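Local atomic coordinates of DNA ligase D 3'-phosphoesterase domain-containing protein (Methanocella paludicola, PDB entry 5DMP), a protein that probably trims the 3' ends of broken DNA as a phosphoesterase during archaeal repair by non-homologous end joining. Residues A[8-13]-A[75-80]. Sequence-based numbering, arbitrary orientation.
With VN4 (oxido(dioxo)vanadium), chain J.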
loop_
_atom_site.group_PDB
_atom_site.type_symbol
_atom_site.label_atom_id
_atom_site.label_comp_id
_atom_site.label_asym_id
_atom_site.label_seq_id
_atom_site.Cartn_x
_atom_site.Cartn_y
_atom_site.Cartn_z
ATOM N N ILE A 8 -1.864 3.993 2.306
ATOM C CA ILE A 8 -2.834 2.977 1.986
ATOM C C ILE A 8 -4.195 3.598 2.259
ATOM O O ILE A 8 -4.466 4.118 3.391
ATOM C CB ILE A 8 -2.685 1.716 2.911
ATOM C CG1 ILE A 8 -1.351 0.972 2.518
ATOM C CG2 ILE A 8 -3.946 0.827 2.713
ATOM C CD1 ILE A 8 -0.965 -0.286 3.366
ATOM N N GLN A 9 -5.063 3.502 1.265
ATOM C CA GLN A 9 -6.457 3.918 1.489
ATOM C C GLN A 9 -7.299 2.654 1.565
ATOM O O GLN A 9 -7.100 1.721 0.775
ATOM C CB GLN A 9 -6.912 4.826 0.378
ATOM C CG GLN A 9 -6.419 6.277 0.639
ATOM C CD GLN A 9 -6.166 7.084 -0.599
ATOM O OE1 GLN A 9 -5.533 6.641 -1.574
ATOM N NE2 GLN A 9 -6.604 8.362 -0.550
ATOM N N LYS A 10 -8.202 2.619 2.540
ATOM C CA LYS A 10 -9.158 1.494 2.648
ATOM C C LYS A 10 -10.382 1.961 1.873
ATOM O O LYS A 10 -10.886 3.113 2.039
ATOM C CB LYS A 10 -9.455 1.179 4.135
ATOM C CG LYS A 10 -10.397 -0.036 4.305
ATOM C CD LYS A 10 -10.569 -0.310 5.813
ATOM C CE LYS A 10 -11.534 -1.506 6.055
ATOM N NZ LYS A 10 -11.686 -1.636 7.538
ATOM N N HIS A 11 -10.888 1.089 0.981
ATOM C CA HIS A 11 -11.766 1.556 -0.020
ATOM C C HIS A 11 -12.963 0.632 -0.077
ATOM O O HIS A 11 -12.859 -0.555 -0.442
ATOM C CB HIS A 11 -11.040 1.596 -1.351
ATOM C CG HIS A 11 -11.747 2.417 -2.376
ATOM N ND1 HIS A 11 -11.100 2.968 -3.459
ATOM C CD2 HIS A 11 -13.042 2.784 -2.476
ATOM C CE1 HIS A 11 -11.973 3.663 -4.171
ATOM N NE2 HIS A 11 -13.160 3.552 -3.603
ATOM N N ASP A 12 -14.092 1.151 0.330
ATOM C CA ASP A 12 -15.321 0.362 0.254
ATOM C C ASP A 12 -15.995 0.703 -1.055
ATOM O O ASP A 12 -16.701 1.711 -1.139
ATOM C CB ASP A 12 -16.229 0.702 1.439
ATOM C CG ASP A 12 -17.323 -0.322 1.656
ATOM O OD1 ASP A 12 -17.228 -1.454 1.124
ATOM O OD2 ASP A 12 -18.262 0.013 2.402
ATOM N N ALA A 13 -15.716 -0.129 -2.067
ATOM C CA ALA A 13 -16.223 -0.003 -3.438
ATOM C C ALA A 13 -17.199 -1.150 -3.743
ATOM O O ALA A 13 -18.034 -1.516 -2.887
ATOM C CB ALA A 13 -15.059 -0.012 -4.432
ATOM N N MET A 75 -11.067 5.808 2.830
ATOM C CA MET A 75 -10.481 6.149 4.110
ATOM C C MET A 75 -8.978 6.187 3.970
ATOM O O MET A 75 -8.406 5.289 3.342
ATOM C CB MET A 75 -10.831 5.038 5.125
ATOM C CG MET A 75 -9.952 5.115 6.381
ATOM S SD MET A 75 -10.145 3.684 7.481
ATOM C CE MET A 75 -11.894 3.824 7.925
ATOM N N VAL A 76 -8.305 7.155 4.583
ATOM C CA VAL A 76 -6.848 7.140 4.584
ATOM C C VAL A 76 -6.501 6.256 5.755
ATOM O O VAL A 76 -6.612 6.638 6.925
ATOM C CB VAL A 76 -6.207 8.559 4.709
ATOM C CG1 VAL A 76 -4.684 8.406 4.791
ATOM C CG2 VAL A 76 -6.585 9.346 3.427
ATOM N N TRP A 77 -6.132 5.027 5.420
ATOM C CA TRP A 77 -5.978 3.970 6.388
ATOM C C TRP A 77 -4.580 3.964 7.028
ATOM O O TRP A 77 -4.443 3.631 8.203
ATOM C CB TRP A 77 -6.409 2.604 5.728
ATOM C CG TRP A 77 -6.350 1.411 6.685
ATOM C CD1 TRP A 77 -7.391 0.898 7.457
ATOM C CD2 TRP A 77 -5.190 0.560 6.943
ATOM N NE1 TRP A 77 -6.923 -0.249 8.156
ATOM C CE2 TRP A 77 -5.588 -0.430 7.890
ATOM C CE3 TRP A 77 -3.858 0.569 6.485
ATOM C CZ2 TRP A 77 -4.689 -1.425 8.361
ATOM C CZ3 TRP A 77 -2.948 -0.421 6.940
ATOM C CH2 TRP A 77 -3.399 -1.403 7.900
ATOM N N ASP A 78 -3.503 4.308 6.278
ATOM C CA ASP A 78 -2.210 4.497 6.878
ATOM C C ASP A 78 -1.469 5.466 5.973
ATOM O O ASP A 78 -1.802 5.575 4.785
ATOM C CB ASP A 78 -1.379 3.181 6.920
ATOM C CG ASP A 78 -0.180 3.285 7.837
ATOM O OD1 ASP A 78 -0.112 4.235 8.671
ATOM O OD2 ASP A 78 0.785 2.431 7.797
ATOM N N ILE A 79 -0.546 6.226 6.524
ATOM C CA ILE A 79 0.192 7.193 5.696
ATOM C C ILE A 79 1.562 7.430 6.372
ATOM O O ILE A 79 1.763 7.239 7.596
ATOM C CB ILE A 79 -0.617 8.518 5.524
ATOM C CG1 ILE A 79 -0.041 9.350 4.354
ATOM C CG2 ILE A 79 -0.595 9.291 6.881
ATOM C CD1 ILE A 79 -1.006 10.443 3.869
ATOM N N GLY A 80 2.546 7.789 5.575
ATOM C CA GLY A 80 3.864 8.129 6.101
ATOM C C GLY A 80 4.776 8.267 4.888
ATOM O O GLY A 80 4.405 8.840 3.866
HETATM V V VN4 J . -9.054 5.274 -6.348
HETATM O O1 VN4 J . -9.228 6.708 -7.612
HETATM O O2 VN4 J . -9.915 5.827 -4.709
HETATM O O3 VN4 J . -8.157 3.662 -6.794
HETATM O O HOH W 1 -8.961 -2.408 8.533
#
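I8 pairs with W77 and D78 at a classic beta bulge in the antiparallel pairing of strands 5-12 and 72-84. Two amides converge on I8 O, both in its carbonyl plane: W77 N at 2.8 Å, bent to 137° at the hydrogen, and D78 N at 3.0 Å. I8 N returns a straighter bond to D78 O (2.9 Å, 168°), and past the bulge K10 and M75 exchange two more backbone bonds. Apolar contact centres on the W77 indole, which I8 and K10 approach from the same side of its plane. I8 runs alongside it, CG2 3.8 Å from CE3; K10, with CG anti to its backbone N (chi1 -177°), brings CD to 3.8 Å from CD1. One water accepts from both K10 NZ and W77 NE1. An alanine in place of W77 would probably open a gap beside I8 CG2 and K10 CD and leave the water without its indole donor. On the face of Q9 and V76, Q9 OE1 accepts from R21 NE, and H11, its ND1 hydrogen-bonded to D19 OD2, brings CE1 to 3.0 Å from O2 of the oxido(dioxo)vanadium. Q9 is thus a second-shell residue that probably helps to position R21 of that pocket, which H11 lines directly.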